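Putative prolyl-tRNA synthetase (Leishmania major, PDB 5XIL) probably catalyses the ATP-dependent attachment of L-proline to tRNA(Pro), as a class II aminoacyl-tRNA synthetase with catalytic, anticodon-binding and C-terminal zinc-binding parts in this chain. Local coordinates at residues K23-I27 with I38-A42; E311-C316 with L358-L363. All blocks are in the same frame, centred on the assembly; numbering follows the deposited sequence.

In the fold
Contact 1 comes first along the chain and closes before contact 2 opens. It joins the end of helix 13-23 to the start of helix 40-60, through the short antiparallel pair of strands 27-28 and 37-38. It borders the second subunit and also meets helix 340-350, which falls in the anticodon-binding region. Contact 2 lies wholly within that region. It packs helix 306-325 against the end of strand 354-358 and the start of helix 360-365. The two centres are 30 Å apart and the nearest atoms about 16 Å apart, so they do not touch. Contact 1 thus sits where regions meet, while contact 2 is internal to one domain.

Contact 1: residues K23-I27 with I38-A42; sequences KAEMI and IRPWA
M26 and R39 are joined backbone to backbone. R39 N donates to M26 O at 3.0 Å, from above the carbonyl plane and with a bent N-H...O angle of 142°. M26 also packs on the new helix: its CB lies 3.7 Å from A42 CB. Its CG meets the edge of the W41 indole, close to the ring plane, 3.8 Å from CD1. The sulfur stays at that edge in a Met-aromatic contact, with SD 5.5 Å from the centroid of the five-membered ring. W41 has CG anti to its own N (chi1 -167°), which carries the ring toward M26 and A24, whose O lies obliquely to it, 3.4 Å from CD1. Helix 13-23 closes in a Schellman motif, with E25 at positive phi, and R39 is the N-cap of helix 40-60. Between these helix ends, I27 and I38 form a non-hydrogen-bonded antiparallel pair. Water 1 bridges the two segments, donating to E25 O and accepting from W41 N. E25 CB lies over one face of the R39 guanidinium. The opposite charges do not pair directly, as E25 OE2 and R39 NH1 are 4.2 Å apart. Water 2 links them instead, accepting from R39 NH1 at 2.8 Å and donating to E25 OE2 at 3.1 Å. Further out, K350 forms a salt bridge with E25 OE1, and its carbonyl accepts from W41 NE1. W122 of the second subunit makes a cation-pi contact with R39.

Contact 2: residues E311-C316 with L358-L363; sequences ELLASC and LGPREL
L312 packs on L358 and L363 where helix 306-325 meets the end of strand 354-358 and the start of helix 360-365, in the anticodon-binding domain. Strand 354-358 belongs to the domain's five-stranded mixed sheet, and helix 306-325 lies against it. Across the contact the packing is mostly apolar. The L312 and L358 side chains run antiparallel past one another, with L312 CD1 3.7 Å from L358 CD2. The same CD1 methyl rests on the backbone at G359 and reaches L363 CD2 at 4.0 Å. L358 CG is anti to the backbone N (chi1 -155°). This sends both methyls toward helix 306-325, where CD1 lies 3.8 Å from C316 SG. L363 spreads its branches along the same helix. Its CD1 packs on S315 CB, and its CD2 lies 3.8 Å from E311 CD, where the aliphatic part and carboxylate of E311 pass obliquely across it. W383 touches both S315 and L358, and I300 touches L312.

The side-chain hydrogen bonds of S315 and E362 are local to each segment; the L358 backbone bonds to I296 and V298. G359 is the N-cap of helix 360-365, and its O accepts from L363 N. Its N also makes a weak bond to E362 OE2, with an N-H...O angle of 129°. L312 O accepts from C316 N and, in one of two S315 conformers, from S315 OG, both from the same face of its plane. In that conformer the hydroxyl lies between its own N and carbonyl carbon (chi1 80°). There OG donates to L312 O at 2.8 Å while both L358 methyls pack against it, each 3.5 Å from OG.

Contact 1: residues K23-I27 with I38-A42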
ATOM      1  N   LYS A  23       9.866 -24.097   4.794  1.00 17.02           N
ATOM      2  CA  LYS A  23       8.752 -25.055   4.801  1.00 16.93           C
ATOM      3  C   LYS A  23       7.412 -24.369   4.896  1.00 15.87           C
ATOM      4  O   LYS A  23       6.472 -24.833   4.330  1.00 17.31           O
ATOM      5  CB  LYS A  23       8.914 -26.109   5.922  1.00 17.65           C
ATOM      6  CG  LYS A  23       9.922 -27.202   5.593  1.00 20.54           C
ATOM      7  CD  LYS A  23      10.106 -28.074   6.823  1.00 22.64           C
ATOM      8  CE  LYS A  23      10.746 -29.430   6.558  1.00 26.72           C
ATOM      9  NZ  LYS A  23      11.104 -30.080   7.879  1.00 26.60           N
ATOM     10  N   ALA A  24       7.333 -23.208   5.542  1.00 14.26           N
ATOM     11  CA  ALA A  24       6.068 -22.457   5.653  1.00 14.39           C
ATOM     12  C   ALA A  24       5.827 -21.594   4.420  1.00 15.42           C
ATOM     13  O   ALA A  24       4.824 -20.884   4.347  1.00 14.93           O
ATOM     14  CB  ALA A  24       6.037 -21.609   6.913  1.00 14.21           C
ATOM     15  N   GLU A  25       6.701 -21.705   3.424  1.00 14.44           N
ATOM     16  CA  GLU A  25       6.563 -20.942   2.181  1.00 16.64           C
ATOM     17  C   GLU A  25       6.595 -19.455   2.344  1.00 16.00           C
ATOM     18  O   GLU A  25       5.877 -18.775   1.657  1.00 16.47           O
ATOM     19  CB  GLU A  25       5.313 -21.370   1.403  1.00 17.79           C
ATOM     20  CG  GLU A  25       5.398 -22.846   1.125  1.00 23.29           C
ATOM     21  CD  GLU A  25       4.161 -23.399   0.429  1.00 28.84           C
ATOM     22  OE1 GLU A  25       3.002 -23.007   0.724  1.00 34.04           O
ATOM     23  OE2 GLU A  25       4.405 -24.257  -0.386  1.00 29.82           O
ATOM     24  N   MET A  26       7.421 -18.952   3.271  1.00 14.10           N
ATOM     25  CA  MET A  26       7.554 -17.574   3.513  1.00 14.66           C
ATOM     26  C   MET A  26       8.564 -16.897   2.621  1.00 15.60           C
ATOM     27  O   MET A  26       8.347 -15.772   2.211  1.00 13.82           O
ATOM     28  CB  MET A  26       7.879 -17.278   4.968  1.00 16.67           C
ATOM     29  CG  MET A  26       6.696 -17.677   5.846  1.00 20.49           C
ATOM     30  SD  MET A  26       6.928 -17.497   7.626  1.00 24.94           S
ATOM     31  CE  MET A  26       6.410 -15.832   7.936  1.00 25.99           C
ATOM     32  N   ILE A  27       9.652 -17.590   2.326  1.00 16.98           N
ATOM     33  CA  ILE A  27      10.695 -17.049   1.489  1.00 20.55           C
ATOM     34  C   ILE A  27      11.198 -18.118   0.561  1.00 22.53           C
ATOM     35  O   ILE A  27      11.111 -19.305   0.884  1.00 22.80           O
ATOM     36  CB  ILE A  27      11.912 -16.492   2.231  1.00 24.61           C
ATOM     37  CG1 ILE A  27      12.658 -17.583   2.972  1.00 31.05           C
ATOM     38  CG2 ILE A  27      11.594 -15.383   3.201  1.00 27.63           C
ATOM     39  CD1 ILE A  27      14.147 -17.341   2.833  1.00 30.09           C
ATOM     40  N   ILE A  38      10.012 -12.686  -1.135  1.00 16.42           N
ATOM     41  CA  ILE A  38       9.034 -12.776  -0.075  1.00 15.07           C
ATOM     42  C   ILE A  38       7.725 -13.310  -0.674  1.00 14.63           C
ATOM     43  O   ILE A  38       7.037 -12.622  -1.385  1.00 14.41           O
ATOM     44  CB  ILE A  38       8.828 -11.440   0.654  1.00 14.99           C
ATOM     45  CG1 ILE A  38      10.188 -10.925   1.143  1.00 16.99           C
ATOM     46  CG2 ILE A  38       7.916 -11.681   1.872  1.00 14.56           C
ATOM     47  CD1 ILE A  38      10.196  -9.524   1.742  1.00 19.09           C
ATOM     48  N   ARG A  39       7.406 -14.589  -0.403  1.00 12.57           N
ATOM     49  CA  ARG A  39       6.239 -15.202  -0.891  1.00 13.02           C
ATOM     50  C   ARG A  39       4.981 -14.743  -0.111  1.00 11.89           C
ATOM     51  O   ARG A  39       5.102 -14.128   0.955  1.00 12.24           O
ATOM     52  CB  ARG A  39       6.417 -16.713  -0.775  1.00 14.30           C
ATOM     53  CG  ARG A  39       7.631 -17.223  -1.543  1.00 16.19           C
ATOM     54  CD  ARG A  39       7.682 -18.771  -1.567  1.00 18.16           C
ATOM     55  NE  ARG A  39       6.607 -19.262  -2.423  1.00 19.24           N
ATOM     56  CZ  ARG A  39       6.350 -20.550  -2.616  1.00 23.77           C
ATOM     57  NH1 ARG A  39       7.057 -21.467  -2.034  1.00 26.03           N
ATOM     58  NH2 ARG A  39       5.395 -20.914  -3.432  1.00 27.96           N
ATOM     59  N   PRO A  40       3.776 -15.013  -0.649  1.00 12.08           N
ATOM     60  CA  PRO A  40       2.572 -14.463  -0.021  1.00 11.83           C
ATOM     61  C   PRO A  40       2.348 -14.783   1.415  1.00 11.93           C
ATOM     62  O   PRO A  40       1.781 -13.927   2.078  1.00 11.75           O
ATOM     63  CB  PRO A  40       1.426 -15.067  -0.841  1.00 12.50           C
ATOM     64  CG  PRO A  40       2.083 -15.230  -2.162  1.00 12.76           C
ATOM     65  CD  PRO A  40       3.449 -15.667  -1.921  1.00 11.71           C
ATOM     66  N   TRP A  41       2.741 -15.953   1.913  1.00 11.64           N
ATOM     67  CA  TRP A  41       2.420 -16.237   3.283  1.00 12.72           C
ATOM     68  C   TRP A  41       3.042 -15.247   4.254  1.00 12.43           C
ATOM     69  O   TRP A  41       2.459 -14.891   5.315  1.00 13.03           O
ATOM     70  CB  TRP A  41       2.817 -17.659   3.619  1.00 13.16           C
ATOM     71  CG  TRP A  41       2.288 -18.205   4.898  1.00 14.37           C
ATOM     72  CD1 TRP A  41       3.020 -18.567   6.015  1.00 14.04           C
ATOM     73  CD2 TRP A  41       0.905 -18.487   5.209  1.00 13.74           C
ATOM     74  NE1 TRP A  41       2.165 -19.039   6.983  1.00 14.01           N
ATOM     75  CE2 TRP A  41       0.874 -18.982   6.527  1.00 14.76           C
ATOM     76  CE3 TRP A  41      -0.301 -18.367   4.497  1.00 15.72           C
ATOM     77  CZ2 TRP A  41      -0.331 -19.372   7.155  1.00 16.16           C
ATOM     78  CZ3 TRP A  41      -1.497 -18.775   5.117  1.00 17.97           C
ATOM     79  CH2 TRP A  41      -1.501 -19.233   6.442  1.00 16.35           C
ATOM     80  N   ALA A  42       4.265 -14.844   3.931  1.00 11.01           N
ATOM     81  CA  ALA A  42       4.919 -13.784   4.650  1.00 11.77           C
ATOM     82  C   ALA A  42       4.530 -12.354   4.210  1.00 10.74           C
ATOM     83  O   ALA A  42       4.321 -11.455   5.032  1.00  9.99           O
ATOM     84  CB  ALA A  42       6.405 -13.956   4.571  1.00 11.96           C
TER
HETATM   85  O   HOH W   1       3.440 -18.342   0.326  1.00 11.08           O
HETATM   86  O   HOH W   2       6.413 -24.138  -2.766  1.00 37.49           O

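Contact 2: residues E311-C316 with L358-L363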
ATOM      1  N   GLU A 311     -21.051 -35.294  -0.981  1.00 31.78           N
ATOM      2  CA  GLU A 311     -21.693 -34.486   0.016  1.00 32.23           C
ATOM      3  C   GLU A 311     -20.611 -33.842   0.929  1.00 27.38           C
ATOM      4  O   GLU A 311     -20.756 -32.722   1.362  1.00 28.55           O
ATOM      5  CB  GLU A 311     -22.615 -35.379   0.850  1.00 34.21           C
ATOM      6  CG  GLU A 311     -23.655 -34.642   1.675  1.00 37.11           C
ATOM      7  CD  GLU A 311     -24.292 -35.512   2.759  1.00 41.89           C
ATOM      8  OE1 GLU A 311     -23.899 -36.691   2.928  1.00 44.96           O
ATOM      9  OE2 GLU A 311     -25.170 -35.003   3.478  1.00 46.84           O
ATOM     10  N   LEU A 312     -19.594 -34.615   1.266  1.00 28.42           N
ATOM     11  CA  LEU A 312     -18.597 -34.203   2.237  1.00 31.39           C
ATOM     12  C   LEU A 312     -17.769 -33.084   1.630  1.00 31.07           C
ATOM     13  O   LEU A 312     -17.509 -32.054   2.248  1.00 30.20           O
ATOM     14  CB  LEU A 312     -17.718 -35.389   2.640  1.00 32.73           C
ATOM     15  CG  LEU A 312     -16.811 -35.113   3.831  1.00 36.86           C
ATOM     16  CD1 LEU A 312     -17.662 -34.962   5.105  1.00 36.32           C
ATOM     17  CD2 LEU A 312     -15.789 -36.219   4.008  1.00 41.12           C
ATOM     18  N   LEU A 313     -17.400 -33.254   0.383  1.00 34.11           N
ATOM     19  CA  LEU A 313     -16.592 -32.227  -0.266  1.00 35.35           C
ATOM     20  C   LEU A 313     -17.384 -30.962  -0.451  1.00 31.02           C
ATOM     21  O   LEU A 313     -16.887 -29.871  -0.271  1.00 32.95           O
ATOM     22  CB  LEU A 313     -16.072 -32.755  -1.599  1.00 37.88           C
ATOM     23  CG  LEU A 313     -15.072 -33.897  -1.460  1.00 40.33           C
ATOM     24  CD1 LEU A 313     -14.557 -34.180  -2.860  1.00 42.91           C
ATOM     25  CD2 LEU A 313     -13.902 -33.634  -0.518  1.00 41.86           C
ATOM     26  N   ALA A 314     -18.633 -31.118  -0.825  1.00 29.83           N
ATOM     27  CA  ALA A 314     -19.543 -30.010  -0.983  1.00 28.30           C
ATOM     28  C   ALA A 314     -19.763 -29.240   0.321  1.00 27.30           C
ATOM     29  O   ALA A 314     -19.910 -28.020   0.317  1.00 24.05           O
ATOM     30  CB  ALA A 314     -20.888 -30.512  -1.494  1.00 29.67           C
ATOM     31  N   SER A 315     -19.870 -29.973   1.414  1.00 24.33           N
ATOM     32  CA  SER A 315     -20.028 -29.347   2.706  0.51 23.67           C
ATOM     33  C   SER A 315     -18.742 -28.534   3.081  1.00 22.24           C
ATOM     34  O   SER A 315     -18.851 -27.500   3.727  1.00 21.52           O
ATOM     35  CB  SER A 315     -20.396 -30.395   3.766  0.51 23.40           C
ATOM     36  OG  SER A 315     -19.263 -31.116   4.227  0.51 22.71           O
ATOM     37  N   CYS A 316     -17.559 -28.986   2.654  1.00 21.13           N
ATOM     38  CA  CYS A 316     -16.331 -28.222   2.890  1.00 22.29           C
ATOM     39  C   CYS A 316     -16.370 -26.875   2.177  1.00 24.26           C
ATOM     40  O   CYS A 316     -16.107 -25.835   2.746  1.00 21.05           O
ATOM     41  CB  CYS A 316     -15.121 -29.010   2.434  1.00 23.81           C
ATOM     42  SG  CYS A 316     -14.702 -30.436   3.441  1.00 25.45           S
ATOM     43  N   LEU A 358     -13.369 -32.004   8.884  1.00 22.65           N
ATOM     44  CA  LEU A 358     -14.785 -32.163   8.551  1.00 22.88           C
ATOM     45  C   LEU A 358     -14.928 -33.602   8.011  1.00 23.00           C
ATOM     46  O   LEU A 358     -14.430 -33.975   6.922  1.00 24.07           O
ATOM     47  CB  LEU A 358     -15.234 -31.127   7.556  1.00 25.40           C
ATOM     48  CG  LEU A 358     -16.693 -30.731   7.511  1.00 29.17           C
ATOM     49  CD1 LEU A 358     -16.980 -29.700   6.453  1.00 29.42           C
ATOM     50  CD2 LEU A 358     -17.587 -31.890   7.203  1.00 29.72           C
ATOM     51  N   GLY A 359     -15.459 -34.435   8.866  1.00 24.20           N
ATOM     52  CA  GLY A 359     -15.765 -35.805   8.500  1.00 26.52           C
ATOM     53  C   GLY A 359     -17.240 -36.201   8.587  1.00 25.49           C
ATOM     54  O   GLY A 359     -18.145 -35.380   8.845  1.00 22.70           O
ATOM     55  N   PRO A 360     -17.490 -37.489   8.350  1.00 26.29           N
ATOM     56  CA  PRO A 360     -18.889 -37.989   8.367  1.00 27.48           C
ATOM     57  C   PRO A 360     -19.658 -37.580   9.640  1.00 23.21           C
ATOM     58  O   PRO A 360     -20.783 -37.048   9.554  1.00 26.57           O
ATOM     59  CB  PRO A 360     -18.686 -39.485   8.292  1.00 28.61           C
ATOM     60  CG  PRO A 360     -17.465 -39.652   7.434  1.00 29.48           C
ATOM     61  CD  PRO A 360     -16.546 -38.510   7.854  1.00 28.33           C
ATOM     62  N   ARG A 361     -19.040 -37.743  10.807  1.00 21.67           N
ATOM     63  CA  ARG A 361     -19.714 -37.403  12.048  1.00 22.19           C
ATOM     64  C   ARG A 361     -19.900 -35.895  12.301  1.00 23.07           C
ATOM     65  O   ARG A 361     -20.868 -35.444  12.936  1.00 19.76           O
ATOM     66  CB  ARG A 361     -19.060 -38.117  13.274  1.00 24.00           C
ATOM     67  CG  ARG A 361     -19.130 -39.664  13.296  1.00 28.24           C
ATOM     68  CD  ARG A 361     -20.516 -40.275  12.873  1.00 33.97           C
ATOM     69  NE  ARG A 361     -21.658 -39.913  13.742  1.00 33.91           N
ATOM     70  CZ  ARG A 361     -22.950 -39.938  13.370  1.00 35.50           C
ATOM     71  NH1 ARG A 361     -23.304 -40.293  12.125  1.00 37.09           N
ATOM     72  NH2 ARG A 361     -23.908 -39.582  14.238  1.00 30.59           N
ATOM     73  N   GLU A 362     -18.980 -35.083  11.779  1.00 22.29           N
ATOM     74  CA  GLU A 362     -19.096 -33.653  11.892  1.00 22.30           C
ATOM     75  C   GLU A 362     -20.202 -33.227  11.012  1.00 21.39           C
ATOM     76  O   GLU A 362     -20.971 -32.337  11.336  1.00 19.95           O
ATOM     77  CB  GLU A 362     -17.791 -32.967  11.399  1.00 23.74           C
ATOM     78  CG  GLU A 362     -16.647 -33.097  12.385  1.00 23.16           C
ATOM     79  CD  GLU A 362     -16.025 -34.480  12.563  1.00 23.65           C
ATOM     80  OE1 GLU A 362     -15.737 -34.817  13.725  1.00 28.61           O
ATOM     81  OE2 GLU A 362     -15.811 -35.256  11.628  1.00 24.04           O
ATOM     82  N   LEU A 363     -20.310 -33.849   9.862  1.00 21.62           N
ATOM     83  CA  LEU A 363     -21.427 -33.549   9.029  1.00 23.19           C
ATOM     84  C   LEU A 363     -22.777 -33.968   9.711  1.00 22.52           C
ATOM     85  O   LEU A 363     -23.692 -33.163   9.854  1.00 24.50           O
ATOM     86  CB  LEU A 363     -21.232 -34.274   7.721  1.00 29.54           C
ATOM     87  CG  LEU A 363     -22.219 -34.007   6.610  1.00 36.89           C
ATOM     88  CD1 LEU A 363     -22.532 -32.547   6.427  1.00 39.05           C
ATOM     89  CD2 LEU A 363     -21.627 -34.632   5.352  1.00 38.79           C
TER